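Local coordinates for protein endo-beta-1,4-glucanase (Ampullaria crossean, PDB 5XBU) that probably hydrolyses internal beta-1,4-glucosidic bonds of cellulose, as an endoglucanase of glycoside hydrolase family 45, at residues Gly36-Cys40 with Val108-Cys112; Glu119-Ile123 with Ser134-His140. All blocks are in the same frame, centred on the assembly; numbering follows the deposited sequence.

Contact 1 of 2, residues Gly36-Cys40 with Val108-Cys112; sequences GACGC and VTNAC
Gly36 to Gly39 form a type I beta turn, closed by Gly39 N to Gly36 O at 3.2 Å, that packs against the irregular chain leaving strand 104-108. Ala37 lies opposite Asn110 (CA-CA 4.4 Å) and Cys38 opposite Thr109 (5.1 Å). Across the gap, Ala37 N donates to Asn110 OD1 (2.9 Å) and Cys38 N to Thr109 O (3.3 Å). Asn110, chi1 t, curls its amide back: OD1 also takes a weak hydrogen bond from Ala111 N (2.9 Å), while ND2 is held by Tyr30. Thr109 O serves twice too: water 1 donates to it (2.7 Å) and accepts from Cys40 N (2.9 Å); Thr109 OG1 pairs with Asn52. At phi 104°, psi 170° a CB on Gly36 would jam against the preceding carbonyl O and crowd Thr109 O and Asn110; Gly39 has positive phi. Small Ala37 lets its CB meet Ala111 CB at 4.0 Å, and both alanines touch Phe65. Cys38 and Cys40, both chi1 m, turn toward 108-112 and form disulfides with Cys78 and Cys178. Loop-to-loop docking, off what is probably a double-psi beta-barrel, as in GH45 relatives, replaces strand pairing with side-chain, backbone and water acceptors, so amides are satisfied without a ladder.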
loop_
_atom_site.group_PDB
_atom_site.type_symbol
_atom_site.label_atom_id
_atom_site.label_comp_id
_atom_site.label_asym_id
_atom_site.label_seq_id
_atom_site.Cartn_x
_atom_site.Cartn_y
_atom_site.Cartn_z
ATOM N N GLY A 36 7.592 -1.868 12.178
ATOM C CA GLY A 36 6.518 -2.294 11.304
ATOM C C GLY A 36 6.188 -3.775 11.433
ATOM O O GLY A 36 6.904 -4.582 12.036
ATOM N N ALA A 37 5.080 -4.115 10.792
ATOM C CA ALA A 37 4.385 -5.371 10.991
ATOM C C ALA A 37 5.043 -6.554 10.310
ATOM O O ALA A 37 4.598 -7.686 10.539
ATOM C CB ALA A 37 2.947 -5.223 10.508
ATOM N N CYS A 38 6.067 -6.333 9.479
ATOM C CA CYS A 38 6.787 -7.422 8.852
ATOM C C CYS A 38 8.148 -7.648 9.498
ATOM O O CYS A 38 8.921 -8.481 9.011
ATOM C CB CYS A 38 6.924 -7.227 7.346
ATOM S SG CYS A 38 5.310 -7.075 6.524
ATOM N N GLY A 39 8.429 -6.976 10.608
ATOM C CA GLY A 39 9.668 -7.232 11.313
ATOM C C GLY A 39 10.913 -6.763 10.589
ATOM O O GLY A 39 11.990 -7.344 10.775
ATOM N N CYS A 40 10.806 -5.689 9.808
ATOM C CA CYS A 40 11.934 -5.186 9.026
ATOM C C CYS A 40 12.803 -4.235 9.852
ATOM O O CYS A 40 12.925 -3.038 9.579
ATOM C CB CYS A 40 11.449 -4.547 7.735
ATOM S SG CYS A 40 10.645 -5.771 6.652
ATOM N N VAL A 108 5.674 -4.508 0.430
ATOM C CA VAL A 108 4.889 -4.566 1.654
ATOM C C VAL A 108 5.801 -4.865 2.836
ATOM O O VAL A 108 6.389 -5.946 2.921
ATOM C CB VAL A 108 3.811 -5.654 1.545
ATOM C CG1 VAL A 108 3.062 -5.771 2.839
ATOM C CG2 VAL A 108 2.893 -5.378 0.342
ATOM N N THR A 109 5.890 -3.910 3.767
ATOM C CA THR A 109 6.696 -4.090 4.975
ATOM C C THR A 109 5.931 -3.767 6.242
ATOM O O THR A 109 6.488 -3.927 7.335
ATOM C CB THR A 109 7.984 -3.268 4.935
ATOM O OG1 THR A 109 7.610 -1.896 4.984
ATOM C CG2 THR A 109 8.823 -3.570 3.730
ATOM N N ASN A 110 4.670 -3.352 6.145
ATOM C CA ASN A 110 3.917 -2.935 7.310
ATOM C C ASN A 110 2.441 -3.077 6.966
ATOM O O ASN A 110 2.099 -3.427 5.838
ATOM C CB ASN A 110 4.366 -1.518 7.679
ATOM C CG ASN A 110 3.881 -1.044 9.029
ATOM O OD1 ASN A 110 3.489 -1.824 9.892
ATOM N ND2 ASN A 110 3.922 0.264 9.226
ATOM N N ALA A 111 1.581 -2.811 7.951
ATOM C CA ALA A 111 0.136 -2.911 7.788
ATOM C C ALA A 111 -0.538 -1.602 8.159
ATOM O O ALA A 111 -0.094 -0.903 9.074
ATOM C CB ALA A 111 -0.413 -4.001 8.710
ATOM N N CYS A 112 -1.639 -1.320 7.460
ATOM C CA CYS A 112 -2.552 -0.230 7.783
ATOM C C CYS A 112 -3.787 -0.877 8.411
ATOM O O CYS A 112 -4.668 -1.368 7.685
ATOM C CB CYS A 112 -2.925 0.550 6.520
ATOM S SG CYS A 112 -4.044 1.968 6.814
HETATM O O HOH W 1 8.521 -4.104 9.129
#

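Contact 2 of 2, residues Glu119-Ile123 with Ser134-His140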
loop_
_atom_site.group_PDB
_atom_site.type_symbol
_atom_site.label_atom_id
_atom_site.label_comp_id
_atom_site.label_asym_id
_atom_site.label_seq_id
_atom_site.Cartn_x
_atom_site.Cartn_y
_atom_site.Cartn_z
ATOM N N GLU A 119 -11.372 5.481 7.134
ATOM C CA GLU A 119 -11.682 6.068 5.834
ATOM C C GLU A 119 -11.017 5.301 4.698
ATOM O O GLU A 119 -11.644 5.035 3.654
ATOM C CB GLU A 119 -11.222 7.529 5.821
ATOM C CG GLU A 119 -11.373 8.176 4.452
ATOM C CD GLU A 119 -11.155 9.679 4.449
ATOM O OE1 GLU A 119 -11.392 10.271 3.380
ATOM O OE2 GLU A 119 -10.762 10.266 5.479
ATOM N N TRP A 120 -9.718 5.029 4.842
ATOM C CA TRP A 120 -8.915 4.470 3.768
ATOM C C TRP A 120 -8.712 2.971 3.899
ATOM O O TRP A 120 -8.673 2.270 2.885
ATOM C CB TRP A 120 -7.545 5.159 3.698
ATOM C CG TRP A 120 -7.613 6.627 3.432
ATOM C CD1 TRP A 120 -7.392 7.631 4.329
ATOM C CD2 TRP A 120 -7.923 7.266 2.181
ATOM N NE1 TRP A 120 -7.542 8.848 3.718
ATOM C CE2 TRP A 120 -7.855 8.653 2.403
ATOM C CE3 TRP A 120 -8.218 6.810 0.887
ATOM C CZ2 TRP A 120 -8.068 9.583 1.393
ATOM C CZ3 TRP A 120 -8.440 7.744 -0.116
ATOM C CH2 TRP A 120 -8.371 9.111 0.147
ATOM N N CYS A 121 -8.537 2.458 5.119
ATOM C CA CYS A 121 -8.174 1.059 5.318
ATOM C C CYS A 121 -9.314 0.219 5.861
ATOM O O CYS A 121 -9.135 -0.990 6.035
ATOM C CB CYS A 121 -6.940 0.947 6.217
ATOM S SG CYS A 121 -5.553 1.786 5.390
ATOM N N GLY A 122 -10.483 0.822 6.097
ATOM C CA GLY A 122 -11.677 0.107 6.536
ATOM C C GLY A 122 -12.327 -0.616 5.377
ATOM O O GLY A 122 -13.266 -0.129 4.730
ATOM N N ILE A 123 -11.758 -1.781 5.088
ATOM C CA ILE A 123 -12.155 -2.644 3.988
ATOM C C ILE A 123 -12.329 -4.026 4.620
ATOM O O ILE A 123 -11.373 -4.572 5.168
ATOM C CB ILE A 123 -11.132 -2.681 2.838
ATOM C CG1 ILE A 123 -10.731 -1.250 2.435
ATOM C CG2 ILE A 123 -11.717 -3.456 1.671
ATOM C CD1 ILE A 123 -9.680 -1.187 1.361
ATOM N N SER A 134 -14.284 3.547 1.911
ATOM C CA SER A 134 -15.294 4.589 1.819
ATOM C C SER A 134 -15.226 5.358 0.508
ATOM O O SER A 134 -16.158 6.099 0.209
ATOM C CB SER A 134 -15.141 5.541 2.998
ATOM O OG SER A 134 -13.975 6.344 2.869
ATOM N N HIS A 135 -14.164 5.193 -0.274
ATOM C CA HIS A 135 -13.995 5.855 -1.556
ATOM C C HIS A 135 -14.130 4.910 -2.733
ATOM O O HIS A 135 -13.960 5.335 -3.880
ATOM C CB HIS A 135 -12.679 6.614 -1.579
ATOM C CG HIS A 135 -12.646 7.697 -0.553
ATOM N ND1 HIS A 135 -13.558 8.727 -0.548
ATOM C CD2 HIS A 135 -11.848 7.886 0.526
ATOM C CE1 HIS A 135 -13.307 9.514 0.481
ATOM N NE2 HIS A 135 -12.276 9.032 1.150
ATOM N N GLY A 136 -14.465 3.631 -2.471
ATOM C CA GLY A 136 -14.772 2.690 -3.525
ATOM C C GLY A 136 -13.624 1.835 -4.005
ATOM O O GLY A 136 -13.773 1.167 -5.036
ATOM N N TYR A 137 -12.520 1.774 -3.257
ATOM C CA TYR A 137 -11.369 0.981 -3.682
ATOM C C TYR A 137 -11.270 -0.309 -2.887
ATOM O O TYR A 137 -11.478 -0.326 -1.668
ATOM C CB TYR A 137 -10.056 1.780 -3.534
ATOM C CG TYR A 137 -10.103 3.040 -4.356
ATOM C CD1 TYR A 137 -9.886 2.988 -5.715
ATOM C CD2 TYR A 137 -10.403 4.246 -3.759
ATOM C CE1 TYR A 137 -9.977 4.143 -6.509
ATOM C CE2 TYR A 137 -10.497 5.418 -4.541
ATOM C CZ TYR A 137 -10.267 5.342 -5.896
ATOM O OH TYR A 137 -10.386 6.519 -6.628
ATOM N N GLU A 138 -10.896 -1.378 -3.580
ATOM C CA GLU A 138 -10.773 -2.698 -2.942
ATOM C C GLU A 138 -9.554 -2.843 -2.047
ATOM O O GLU A 138 -9.459 -3.842 -1.325
ATOM C CB GLU A 138 -10.762 -3.819 -3.970
ATOM C CG GLU A 138 -9.532 -3.852 -4.825
ATOM C CD GLU A 138 -9.409 -5.064 -5.709
ATOM O OE1 GLU A 138 -10.396 -5.835 -5.846
ATOM O OE2 GLU A 138 -8.294 -5.276 -6.244
ATOM N N VAL A 139 -8.595 -1.931 -2.143
ATOM C CA VAL A 139 -7.372 -1.990 -1.369
ATOM C C VAL A 139 -6.829 -0.574 -1.280
ATOM O O VAL A 139 -7.108 0.277 -2.139
ATOM C CB VAL A 139 -6.348 -2.963 -2.007
ATOM C CG1 VAL A 139 -5.826 -2.467 -3.316
ATOM C CG2 VAL A 139 -5.226 -3.315 -1.047
ATOM N N HIS A 140 -6.059 -0.330 -0.224
ATOM C CA HIS A 140 -5.399 0.941 0.021
ATOM C C HIS A 140 -3.925 0.682 0.276
ATOM O O HIS A 140 -3.578 -0.250 1.001
ATOM C CB HIS A 140 -6.010 1.640 1.216
ATOM C CG HIS A 140 -5.477 3.004 1.422
ATOM N ND1 HIS A 140 -5.922 4.054 0.654
ATOM C CD2 HIS A 140 -4.510 3.471 2.249
ATOM C CE1 HIS A 140 -5.238 5.124 1.015
ATOM N NE2 HIS A 140 -4.383 4.808 1.979
HETATM O O HOH W 2 -13.650 2.613 4.511
#
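Three aromatic rings cluster obliquely, with Trp120 between two histidines. Its six-membered ring lies 4.7 Å, centroid to centroid, from the His135 ring (planes at 44°), and its five-membered ring 4.8 Å from that of His140 (33°); the broad indole thus reaches both histidines. Trp120 CB adds a CH-pi contact, 3.5 Å from the His140 centroid and almost on the ring normal. His135 NE2 donates to Glu119 OE1 (2.7 Å, nearly linear), a carboxylate that also forms a salt bridge with Lys94. Short Ser134 lets OG reach Glu119 O (2.8 Å), which is left without a full helical turn ahead of it as Gly122, centre of an inverse gamma turn, ends the helix. Ile123 then pushes CD1 to 3.6 Å from Tyr137 O and 3.7 Å from Val139 CA, filling the curve of the second segment. The contact joins the end of helix 118-121 to the loop entering strand 140-144, and His140, hydrogen-bonded through ND1 to Ser26 and through NE2 to Thr28, fastens both to strand 22-30.

Overall arrangement
The contacts follow one another along the chain, their centres about 19 Å apart, and each lies about 11 Å from the chain centre. The Cys112-Cys121 disulfide, with SG atoms 2.1 Å apart, joins them directly: 108-112 ends at one cysteine, and the helical turn of contact 2 carries the other. Both contacts fasten loops to the same curled mixed sheet, contact 1 where strand 104-108 ends and contact 2 where strand 140-144 begins; strand 57-60 pairs with both strands. Backbone amides donating to a carbonyl and a side-chain amide hold contact 1, with disulfides tying its cysteines elsewhere; aromatic rings and a histidine-carboxylate bond hold contact 2. In this apo form neither contact can be placed relative to bound substrate.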